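PDB 2ZXR: single-stranded-DNA-specific exonuclease RecJ from Thermus thermophilus, which degrades single-stranded DNA in the 5' to 3' direction as a divalent-metal-dependent exonuclease and has no detectable activity on single-stranded RNA. Local coordinates for residues P270-E280 with E302-R310; E379-L388 with L406-Y417. All blocks are in the same frame, centred on the assembly; numbering follows the deposited sequence.

Interaction 1. Residues P270-E280 with E302-R310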
loop_
_atom_site.group_PDB
_atom_site.type_symbol
_atom_site.label_atom_id
_atom_site.label_comp_id
_atom_site.label_asym_id
_atom_site.label_seq_id
_atom_site.Cartn_x
_atom_site.Cartn_y
_atom_site.Cartn_z
ATOM N N PRO A 270 -15.983 0.919 7.364
ATOM C CA PRO A 270 -17.111 0.856 6.425
ATOM C C PRO A 270 -18.469 0.871 7.121
ATOM O O PRO A 270 -19.429 1.429 6.576
ATOM C CB PRO A 270 -16.861 -0.444 5.659
ATOM C CG PRO A 270 -15.354 -0.489 5.624
ATOM C CD PRO A 270 -14.989 -0.124 7.057
ATOM N N ARG A 271 -18.574 0.261 8.302
ATOM C CA ARG A 271 -19.863 0.255 9.019
ATOM C C ARG A 271 -20.234 1.682 9.444
ATOM O O ARG A 271 -21.386 2.112 9.338
ATOM C CB ARG A 271 -19.806 -0.596 10.275
ATOM C CG ARG A 271 -20.413 -1.957 10.158
ATOM C CD ARG A 271 -19.462 -2.931 9.540
ATOM N NE ARG A 271 -19.952 -4.301 9.658
ATOM C CZ ARG A 271 -19.335 -5.346 9.123
ATOM N NH1 ARG A 271 -18.213 -5.173 8.456
ATOM N NH2 ARG A 271 -19.862 -6.551 9.212
ATOM N N ILE A 272 -19.236 2.402 9.936
ATOM C CA ILE A 272 -19.426 3.764 10.362
ATOM C C ILE A 272 -19.740 4.638 9.143
ATOM O O ILE A 272 -20.654 5.474 9.187
ATOM C CB ILE A 272 -18.129 4.302 11.051
ATOM C CG1 ILE A 272 -17.894 3.556 12.365
ATOM C CG2 ILE A 272 -18.244 5.803 11.275
ATOM C CD1 ILE A 272 -16.594 3.912 13.065
ATOM N N ASN A 273 -18.995 4.442 8.046
ATOM C CA ASN A 273 -19.222 5.271 6.863
ATOM C C ASN A 273 -20.580 5.047 6.233
ATOM O O ASN A 273 -21.163 5.979 5.697
ATOM C CB ASN A 273 -18.136 5.060 5.784
ATOM C CG ASN A 273 -16.785 5.639 6.188
ATOM O OD1 ASN A 273 -16.711 6.620 6.931
ATOM N ND2 ASN A 273 -15.719 5.048 5.687
ATOM N N ALA A 274 -21.075 3.817 6.291
ATOM C CA ALA A 274 -22.370 3.491 5.702
ATOM C C ALA A 274 -23.486 4.278 6.360
ATOM O O ALA A 274 -24.434 4.672 5.693
ATOM C CB ALA A 274 -22.659 1.987 5.830
ATOM N N ALA A 275 -23.377 4.484 7.673
ATOM C CA ALA A 275 -24.402 5.216 8.420
ATOM C C ALA A 275 -24.484 6.620 7.871
ATOM O O ALA A 275 -25.566 7.154 7.605
ATOM C CB ALA A 275 -24.053 5.265 9.920
ATOM N N SER A 276 -23.322 7.213 7.688
ATOM C CA SER A 276 -23.264 8.554 7.170
ATOM C C SER A 276 -23.695 8.615 5.705
ATOM O O SER A 276 -24.504 9.465 5.346
ATOM C CB SER A 276 -21.851 9.111 7.337
ATOM O OG SER A 276 -21.762 10.385 6.732
ATOM N N ARG A 277 -23.167 7.724 4.862
ATOM C CA ARG A 277 -23.518 7.734 3.447
ATOM C C ARG A 277 -25.028 7.562 3.310
ATOM O O ARG A 277 -25.613 8.022 2.349
ATOM C CB ARG A 277 -22.840 6.591 2.667
ATOM C CG ARG A 277 -21.305 6.466 2.738
ATOM C CD ARG A 277 -20.913 4.984 2.364
ATOM N NE ARG A 277 -19.498 4.623 2.539
ATOM C CZ ARG A 277 -18.478 5.227 1.918
ATOM N NH1 ARG A 277 -18.717 6.221 1.074
ATOM N NH2 ARG A 277 -17.219 4.855 2.147
ATOM N N LEU A 278 -25.653 6.896 4.281
ATOM C CA LEU A 278 -27.087 6.651 4.232
ATOM C C LEU A 278 -27.976 7.641 5.021
ATOM O O LEU A 278 -29.170 7.402 5.231
ATOM C CB LEU A 278 -27.359 5.197 4.662
ATOM C CG LEU A 278 -27.675 4.194 3.537
ATOM C CD1 LEU A 278 -26.915 4.547 2.259
ATOM C CD2 LEU A 278 -27.362 2.775 3.991
ATOM N N GLY A 279 -27.406 8.757 5.446
ATOM C CA GLY A 279 -28.200 9.726 6.187
ATOM C C GLY A 279 -28.478 9.381 7.641
ATOM O O GLY A 279 -29.421 9.913 8.236
ATOM N N GLU A 280 -27.701 8.485 8.234
ATOM C CA GLU A 280 -27.926 8.185 9.647
ATOM C C GLU A 280 -26.628 8.345 10.446
ATOM O O GLU A 280 -26.315 7.551 11.321
ATOM C CB GLU A 280 -28.564 6.788 9.829
ATOM C CG GLU A 280 -30.064 6.765 9.411
ATOM C CD GLU A 280 -30.788 5.412 9.572
ATOM O OE1 GLU A 280 -31.387 4.936 8.569
ATOM O OE2 GLU A 280 -30.799 4.820 10.681
ATOM N N GLU A 302 -27.673 -1.737 14.431
ATOM C CA GLU A 302 -28.127 -0.761 13.444
ATOM C C GLU A 302 -27.039 -0.492 12.364
ATOM O O GLU A 302 -27.329 -0.463 11.171
ATOM C CB GLU A 302 -28.494 0.544 14.155
ATOM C CG GLU A 302 -29.391 1.457 13.379
ATOM C CD GLU A 302 -30.860 1.103 13.567
ATOM O OE1 GLU A 302 -31.242 -0.062 13.299
ATOM O OE2 GLU A 302 -31.631 1.991 13.994
ATOM N N LEU A 303 -25.795 -0.272 12.773
ATOM C CA LEU A 303 -24.746 -0.031 11.777
ATOM C C LEU A 303 -24.623 -1.264 10.869
ATOM O O LEU A 303 -24.373 -1.120 9.674
ATOM C CB LEU A 303 -23.376 0.253 12.409
ATOM C CG LEU A 303 -23.077 1.481 13.278
ATOM C CD1 LEU A 303 -21.600 1.826 13.131
ATOM C CD2 LEU A 303 -23.941 2.681 12.876
ATOM N N HIS A 304 -24.788 -2.466 11.421
ATOM C CA HIS A 304 -24.703 -3.668 10.577
ATOM C C HIS A 304 -25.783 -3.645 9.499
ATOM O O HIS A 304 -25.532 -4.026 8.351
ATOM C CB HIS A 304 -24.856 -4.936 11.406
ATOM C CG HIS A 304 -23.655 -5.251 12.238
ATOM N ND1 HIS A 304 -23.693 -6.113 13.318
ATOM C CD2 HIS A 304 -22.367 -4.851 12.120
ATOM C CE1 HIS A 304 -22.474 -6.236 13.818
ATOM N NE2 HIS A 304 -21.651 -5.481 13.107
ATOM N N ARG A 305 -26.973 -3.170 9.868
ATOM C CA ARG A 305 -28.070 -3.096 8.934
ATOM C C ARG A 305 -27.819 -2.038 7.867
ATOM O O ARG A 305 -28.085 -2.256 6.690
ATOM C CB ARG A 305 -29.375 -2.781 9.658
ATOM C CG ARG A 305 -30.578 -3.071 8.777
ATOM C CD ARG A 305 -31.773 -2.214 9.139
ATOM N NE ARG A 305 -31.498 -0.804 8.896
ATOM C CZ ARG A 305 -31.693 0.144 9.798
ATOM N NH1 ARG A 305 -32.166 -0.194 10.989
ATOM N NH2 ARG A 305 -31.413 1.413 9.514
ATOM N N LEU A 306 -27.309 -0.883 8.276
ATOM C CA LEU A 306 -27.039 0.171 7.307
ATOM C C LEU A 306 -25.955 -0.272 6.308
ATOM O O LEU A 306 -26.053 -0.002 5.104
ATOM C CB LEU A 306 -26.606 1.455 8.028
ATOM C CG LEU A 306 -27.752 2.178 8.745
ATOM C CD1 LEU A 306 -27.187 3.030 9.867
ATOM C CD2 LEU A 306 -28.568 3.033 7.722
ATOM N N ASN A 307 -24.923 -0.941 6.813
ATOM C CA ASN A 307 -23.843 -1.419 5.951
ATOM C C ASN A 307 -24.351 -2.482 4.957
ATOM O O ASN A 307 -23.900 -2.529 3.815
ATOM C CB ASN A 307 -22.716 -2.003 6.801
ATOM C CG ASN A 307 -21.473 -2.303 5.986
ATOM O OD1 ASN A 307 -20.855 -1.400 5.410
ATOM N ND2 ASN A 307 -21.099 -3.571 5.936
ATOM N N ALA A 308 -25.293 -3.315 5.396
ATOM C CA ALA A 308 -25.871 -4.342 4.524
ATOM C C ALA A 308 -26.699 -3.659 3.433
ATOM O O ALA A 308 -26.755 -4.125 2.290
ATOM C CB ALA A 308 -26.764 -5.312 5.334
ATOM N N ARG A 309 -27.338 -2.549 3.791
ATOM C CA ARG A 309 -28.134 -1.792 2.829
ATOM C C ARG A 309 -27.178 -1.149 1.810
ATOM O O ARG A 309 -27.374 -1.263 0.608
ATOM C CB ARG A 309 -28.962 -0.732 3.561
ATOM C CG ARG A 309 -29.794 0.211 2.674
ATOM C CD ARG A 309 -30.770 -0.544 1.749
ATOM N NE ARG A 309 -31.655 0.384 1.040
ATOM C CZ ARG A 309 -32.413 0.061 -0.007
ATOM N NH1 ARG A 309 -32.403 -1.180 -0.486
ATOM N NH2 ARG A 309 -33.179 0.980 -0.585
ATOM N N ARG A 310 -26.132 -0.497 2.298
ATOM C CA ARG A 310 -25.145 0.129 1.428
ATOM C C ARG A 310 -24.600 -0.933 0.461
ATOM O O ARG A 310 -24.477 -0.689 -0.743
ATOM C CB ARG A 310 -24.007 0.731 2.273
ATOM C CG ARG A 310 -22.912 1.501 1.493
ATOM C CD ARG A 310 -21.761 0.569 1.056
ATOM N NE ARG A 310 -21.105 -0.114 2.185
ATOM C CZ ARG A 310 -20.082 -0.961 2.058
ATOM N NH1 ARG A 310 -19.585 -1.234 0.859
ATOM N NH2 ARG A 310 -19.564 -1.563 3.121
#

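Interaction 2. Residues E379-L388 with L406-Y417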
loop_
_atom_site.group_PDB
_atom_site.type_symbol
_atom_site.label_atom_id
_atom_site.label_comp_id
_atom_site.label_asym_id
_atom_site.label_seq_id
_atom_site.Cartn_x
_atom_site.Cartn_y
_atom_site.Cartn_z
ATOM N N GLU A 379 -9.306 18.368 -12.600
ATOM C CA GLU A 379 -8.946 19.129 -13.797
ATOM C C GLU A 379 -9.845 18.683 -14.960
ATOM O O GLU A 379 -10.140 19.462 -15.857
ATOM C CB GLU A 379 -7.461 18.935 -14.159
ATOM C CG GLU A 379 -6.483 19.681 -13.249
ATOM C CD GLU A 379 -6.748 21.195 -13.186
ATOM O OE1 GLU A 379 -6.738 21.856 -14.254
ATOM O OE2 GLU A 379 -6.968 21.726 -12.063
ATOM N N ALA A 380 -10.281 17.430 -14.937
ATOM C CA ALA A 380 -11.167 16.921 -15.988
ATOM C C ALA A 380 -12.520 17.643 -15.865
ATOM O O ALA A 380 -13.147 18.007 -16.869
ATOM C CB ALA A 380 -11.351 15.425 -15.834
ATOM N N LEU A 381 -12.952 17.869 -14.627
ATOM C CA LEU A 381 -14.201 18.574 -14.392
ATOM C C LEU A 381 -14.004 20.028 -14.805
ATOM O O LEU A 381 -14.907 20.656 -15.369
ATOM C CB LEU A 381 -14.609 18.510 -12.913
ATOM C CG LEU A 381 -14.966 17.123 -12.356
ATOM C CD1 LEU A 381 -15.535 17.281 -10.921
ATOM C CD2 LEU A 381 -15.990 16.432 -13.268
ATOM N N ARG A 382 -12.822 20.567 -14.513
ATOM C CA ARG A 382 -12.539 21.949 -14.883
ATOM C C ARG A 382 -12.690 22.118 -16.390
ATOM O O ARG A 382 -13.257 23.095 -16.838
ATOM C CB ARG A 382 -11.125 22.347 -14.453
ATOM C CG ARG A 382 -10.732 23.773 -14.811
ATOM C CD ARG A 382 -9.736 24.286 -13.789
ATOM N NE ARG A 382 -10.301 24.090 -12.452
ATOM C CZ ARG A 382 -9.588 23.912 -11.340
ATOM N NH1 ARG A 382 -8.264 23.908 -11.402
ATOM N NH2 ARG A 382 -10.204 23.723 -10.170
ATOM N N SER A 383 -12.213 21.159 -17.169
ATOM C CA SER A 383 -12.317 21.258 -18.620
ATOM C C SER A 383 -13.764 21.343 -19.085
ATOM O O SER A 383 -14.031 21.819 -20.178
ATOM C CB SER A 383 -11.625 20.065 -19.312
ATOM O OG SER A 383 -12.423 18.883 -19.310
ATOM N N ALA A 384 -14.701 20.882 -18.264
ATOM C CA ALA A 384 -16.121 20.928 -18.627
ATOM C C ALA A 384 -16.930 21.779 -17.633
ATOM O O ALA A 384 -18.148 21.622 -17.535
ATOM C CB ALA A 384 -16.674 19.509 -18.644
ATOM N N GLU A 385 -16.262 22.693 -16.927
ATOM C CA GLU A 385 -16.920 23.478 -15.883
ATOM C C GLU A 385 -18.125 24.354 -16.219
ATOM O O GLU A 385 -18.997 24.566 -15.365
ATOM C CB GLU A 385 -15.889 24.320 -15.129
ATOM C CG GLU A 385 -15.351 25.509 -15.899
ATOM C CD GLU A 385 -14.235 26.210 -15.139
ATOM O OE1 GLU A 385 -14.451 26.599 -13.966
ATOM O OE2 GLU A 385 -13.138 26.364 -15.717
ATOM N N ASP A 386 -18.193 24.869 -17.437
ATOM C CA ASP A 386 -19.330 25.710 -17.805
ATOM C C ASP A 386 -20.646 24.922 -17.675
ATOM O O ASP A 386 -21.716 25.505 -17.468
ATOM C CB ASP A 386 -19.177 26.200 -19.250
ATOM C CG ASP A 386 -19.085 25.052 -20.247
ATOM O OD1 ASP A 386 -18.101 24.278 -20.207
ATOM O OD2 ASP A 386 -20.007 24.906 -21.080
ATOM N N LEU A 387 -20.541 23.600 -17.790
ATOM C CA LEU A 387 -21.689 22.686 -17.742
ATOM C C LEU A 387 -22.156 22.296 -16.348
ATOM O O LEU A 387 -23.206 21.690 -16.190
ATOM C CB LEU A 387 -21.318 21.401 -18.482
ATOM C CG LEU A 387 -21.590 21.107 -19.951
ATOM C CD1 LEU A 387 -21.704 22.368 -20.774
ATOM C CD2 LEU A 387 -20.492 20.185 -20.448
ATOM N N LEU A 388 -21.382 22.643 -15.335
ATOM C CA LEU A 388 -21.693 22.231 -13.970
ATOM C C LEU A 388 -22.266 23.290 -13.053
ATOM O O LEU A 388 -21.977 24.475 -13.200
ATOM C CB LEU A 388 -20.423 21.654 -13.341
ATOM C CG LEU A 388 -19.673 20.672 -14.241
ATOM C CD1 LEU A 388 -18.352 20.264 -13.582
ATOM C CD2 LEU A 388 -20.554 19.460 -14.512
ATOM N N LEU A 406 -27.631 17.800 -19.448
ATOM C CA LEU A 406 -26.343 18.138 -20.044
ATOM C C LEU A 406 -25.357 16.957 -20.057
ATOM O O LEU A 406 -24.191 17.126 -20.428
ATOM C CB LEU A 406 -25.722 19.300 -19.267
ATOM C CG LEU A 406 -26.484 20.623 -19.361
ATOM C CD1 LEU A 406 -25.827 21.676 -18.471
ATOM C CD2 LEU A 406 -26.516 21.060 -20.854
ATOM N N PHE A 407 -25.820 15.772 -19.659
ATOM C CA PHE A 407 -24.941 14.603 -19.614
ATOM C C PHE A 407 -24.221 14.267 -20.929
ATOM O O PHE A 407 -23.000 14.075 -20.939
ATOM C CB PHE A 407 -25.722 13.372 -19.122
ATOM C CG PHE A 407 -24.874 12.136 -18.972
ATOM C CD1 PHE A 407 -24.008 11.992 -17.880
ATOM C CD2 PHE A 407 -24.923 11.121 -19.933
ATOM C CE1 PHE A 407 -23.193 10.838 -17.746
ATOM C CE2 PHE A 407 -24.116 9.966 -19.816
ATOM C CZ PHE A 407 -23.246 9.823 -18.714
ATOM N N PRO A 408 -24.958 14.160 -22.055
ATOM C CA PRO A 408 -24.204 13.838 -23.279
ATOM C C PRO A 408 -23.073 14.835 -23.575
ATOM O O PRO A 408 -21.982 14.438 -23.996
ATOM C CB PRO A 408 -25.275 13.832 -24.369
ATOM C CG PRO A 408 -26.533 13.331 -23.605
ATOM C CD PRO A 408 -26.416 14.135 -22.292
ATOM N N ALA A 409 -23.318 16.116 -23.329
ATOM C CA ALA A 409 -22.321 17.141 -23.595
ATOM C C ALA A 409 -21.147 16.992 -22.631
ATOM O O ALA A 409 -19.975 17.162 -23.004
ATOM C CB ALA A 409 -22.949 18.529 -23.449
ATOM N N PHE A 410 -21.479 16.681 -21.383
ATOM C CA PHE A 410 -20.483 16.490 -20.334
ATOM C C PHE A 410 -19.599 15.311 -20.713
ATOM O O PHE A 410 -18.376 15.376 -20.595
ATOM C CB PHE A 410 -21.176 16.193 -19.005
ATOM C CG PHE A 410 -20.226 15.829 -17.891
ATOM C CD1 PHE A 410 -19.433 16.803 -17.279
ATOM C CD2 PHE A 410 -20.118 14.506 -17.464
ATOM C CE1 PHE A 410 -18.544 16.454 -16.253
ATOM C CE2 PHE A 410 -19.238 14.150 -16.444
ATOM C CZ PHE A 410 -18.453 15.114 -15.839
ATOM N N LYS A 411 -20.229 14.237 -21.173
ATOM C CA LYS A 411 -19.503 13.039 -21.564
ATOM C C LYS A 411 -18.480 13.260 -22.677
ATOM O O LYS A 411 -17.325 12.854 -22.539
ATOM C CB LYS A 411 -20.488 11.945 -21.994
ATOM C CG LYS A 411 -19.869 10.645 -22.501
ATOM C CD LYS A 411 -20.981 9.632 -22.738
ATOM C CE LYS A 411 -20.483 8.209 -22.871
ATOM N NZ LYS A 411 -20.017 7.827 -24.242
ATOM N N ALA A 412 -18.890 13.898 -23.777
ATOM C CA ALA A 412 -17.961 14.116 -24.889
ATOM C C ALA A 412 -16.777 14.934 -24.419
ATOM O O ALA A 412 -15.626 14.666 -24.777
ATOM C CB ALA A 412 -18.666 14.826 -26.054
ATOM N N ARG A 413 -17.078 15.942 -23.615
ATOM C CA ARG A 413 -16.071 16.821 -23.071
ATOM C C ARG A 413 -15.030 16.070 -22.225
ATOM O O ARG A 413 -13.814 16.174 -22.469
ATOM C CB ARG A 413 -16.748 17.877 -22.207
ATOM C CG ARG A 413 -15.849 19.010 -21.827
ATOM C CD ARG A 413 -15.676 19.913 -23.036
ATOM N NE ARG A 413 -16.905 20.643 -23.303
ATOM C CZ ARG A 413 -17.272 21.741 -22.649
ATOM N NH1 ARG A 413 -16.500 22.244 -21.697
ATOM N NH2 ARG A 413 -18.427 22.328 -22.936
ATOM N N VAL A 414 -15.478 15.311 -21.228
ATOM C CA VAL A 414 -14.488 14.624 -20.409
ATOM C C VAL A 414 -13.769 13.547 -21.190
ATOM O O VAL A 414 -12.587 13.313 -20.960
ATOM C CB VAL A 414 -15.082 14.063 -19.079
ATOM C CG1 VAL A 414 -15.697 15.208 -18.281
ATOM C CG2 VAL A 414 -16.056 12.981 -19.329
ATOM N N GLU A 415 -14.460 12.902 -22.123
ATOM C CA GLU A 415 -13.816 11.878 -22.944
ATOM C C GLU A 415 -12.673 12.505 -23.740
ATOM O O GLU A 415 -11.623 11.876 -23.944
ATOM C CB GLU A 415 -14.799 11.253 -23.937
ATOM C CG GLU A 415 -15.849 10.355 -23.334
ATOM C CD GLU A 415 -16.819 9.823 -24.386
ATOM O OE1 GLU A 415 -16.760 10.285 -25.541
ATOM O OE2 GLU A 415 -17.648 8.951 -24.072
ATOM N N ALA A 416 -12.890 13.741 -24.190
ATOM C CA ALA A 416 -11.899 14.467 -24.973
ATOM C C ALA A 416 -10.764 14.908 -24.090
ATOM O O ALA A 416 -9.619 14.936 -24.516
ATOM C CB ALA A 416 -12.534 15.692 -25.664
ATOM N N TYR A 417 -11.078 15.276 -22.860
ATOM C CA TYR A 417 -10.035 15.676 -21.937
ATOM C C TYR A 417 -9.099 14.472 -21.719
ATOM O O TYR A 417 -7.874 14.600 -21.813
ATOM C CB TYR A 417 -10.634 16.104 -20.597
ATOM C CG TYR A 417 -9.585 16.459 -19.587
ATOM C CD1 TYR A 417 -8.830 17.625 -19.719
ATOM C CD2 TYR A 417 -9.281 15.590 -18.542
ATOM C CE1 TYR A 417 -7.788 17.906 -18.840
ATOM C CE2 TYR A 417 -8.243 15.861 -17.654
ATOM C CZ TYR A 417 -7.496 17.011 -17.814
ATOM O OH TYR A 417 -6.422 17.239 -16.986
#

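Interaction 1. Residues P270-E280 with E302-R310
L303 slips its two methyl branches against helix 261-277: CD2 packs on A275 CB at 3.9 Å, while CD1 lies beside the I272 side chain and near the carbonyl of R271. One residue on, the H304 ring offers CD2 to the edge of the R271 guanidinium, 3.5 Å from NE, the two planes 72° apart. R305 brings NH2 to the E280 carboxylate, a long salt bridge of 3.6 Å to OE1; its shorter one, within its own helix, joins NH1 to E302 OE1. K283 pairs with both E280 and E302. L306 packs between A275, L278 and E280, its CD1 3.8 Å from A275 CB. A Schellman motif with G279 as C-prime residue ends helix 261-277 and carries L278 and E280 to helix 293-321. The two backbones come nearest at N307, where A274 CB sits 3.6 Å from N307 CA. With CG anti to the backbone N (chi1 -170°), the N307 amide turns toward R271 and P270, ND2 over one guanidinium face of R271, offset toward its rim; within the same helix, OD1 takes a 2.6 Å hydrogen bond from R310 NH2. The bent R310 chain runs past A274 CB and brings NH2 near P270 CB. No hydrogen bond crosses between 270-277 and 302-310, which meet at 74°; the small A274 and A275 let the backbones come close, leucine branches pack the interface, and charge pairing is left to the margin.

Interaction 2. Residues E379-L388 with L406-Y417
R413 NH1 is shared by two oxygens of the 379-388 segment, S383 O at 2.9 Å and D386 OD1 at 3.0 Å. The S383 bond lies in the carbonyl plane on a lone pair, whereas D386 OD1 uses its syn lone pair; both oxygens sit at the edge of the guanidinium, and the carboxylate is nearly coplanar with it (3°). A second bond, from NH2 to OD1, is weak. The R413 chain folds at chi2 and chi3 to get there, and at its base CG presses on A384 CB at 3.3 Å. L387 CD2 lies over one guanidinium face, and the same methyl reaches F410 CA on the helix backbone. The bridge thus grips the chain just where helix 377-383 ends and a short 3-10 turn begins.

Both helices belong to the DHHA1 domain and pack on its mixed sheet, with two antiparallel strands, 390-393 and 397-401, connecting them. The F410 ring lies against that sheet: L381 CD2 meets its edge, 3.8 Å from CZ, L388 CD2 and A384 CB come up obliquely, and F400 of strand 397-401 adds another ring.

At the far end a chi1 of 177° swings the Y417 ring away from its own backbone N and lays it flat along helix 377-383. A380 CA stands over the face in a CH-pi contact, 3.8 Å from the ring centroid, while A380 CB touches Y417 CD2 at 3.4 Å. S383 CB leans on the same ring obliquely, and its hydroxyl donates back to A380 O. E379 CB reaches the phenol end, 3.5 Å from Y417 OH.

Overall arrangement
Interactions 1 and 2 follow one another along the chain and share no element: their centres are 32 Å apart and their nearest atoms about 17 Å. Each is a partly buried helix pair with alanines at its closest approach. Interaction 1 lies near the metal centre, the R277 side chain about 12 Å from the bound magnesium ion and about 7 Å from that of D82; S276 and N273 also hydrogen-bond to the backbone of D80, Y81 and A83, among the metal-binding aspartates. Interaction 2, in the DHHA1 domain, is away from the annotated sites and rests on a sheet. Hydrogen bonds and a short salt bridge join 379-388 to 406-417; between 270-280 and 302-310 there is one long salt bridge and no crossing hydrogen bond.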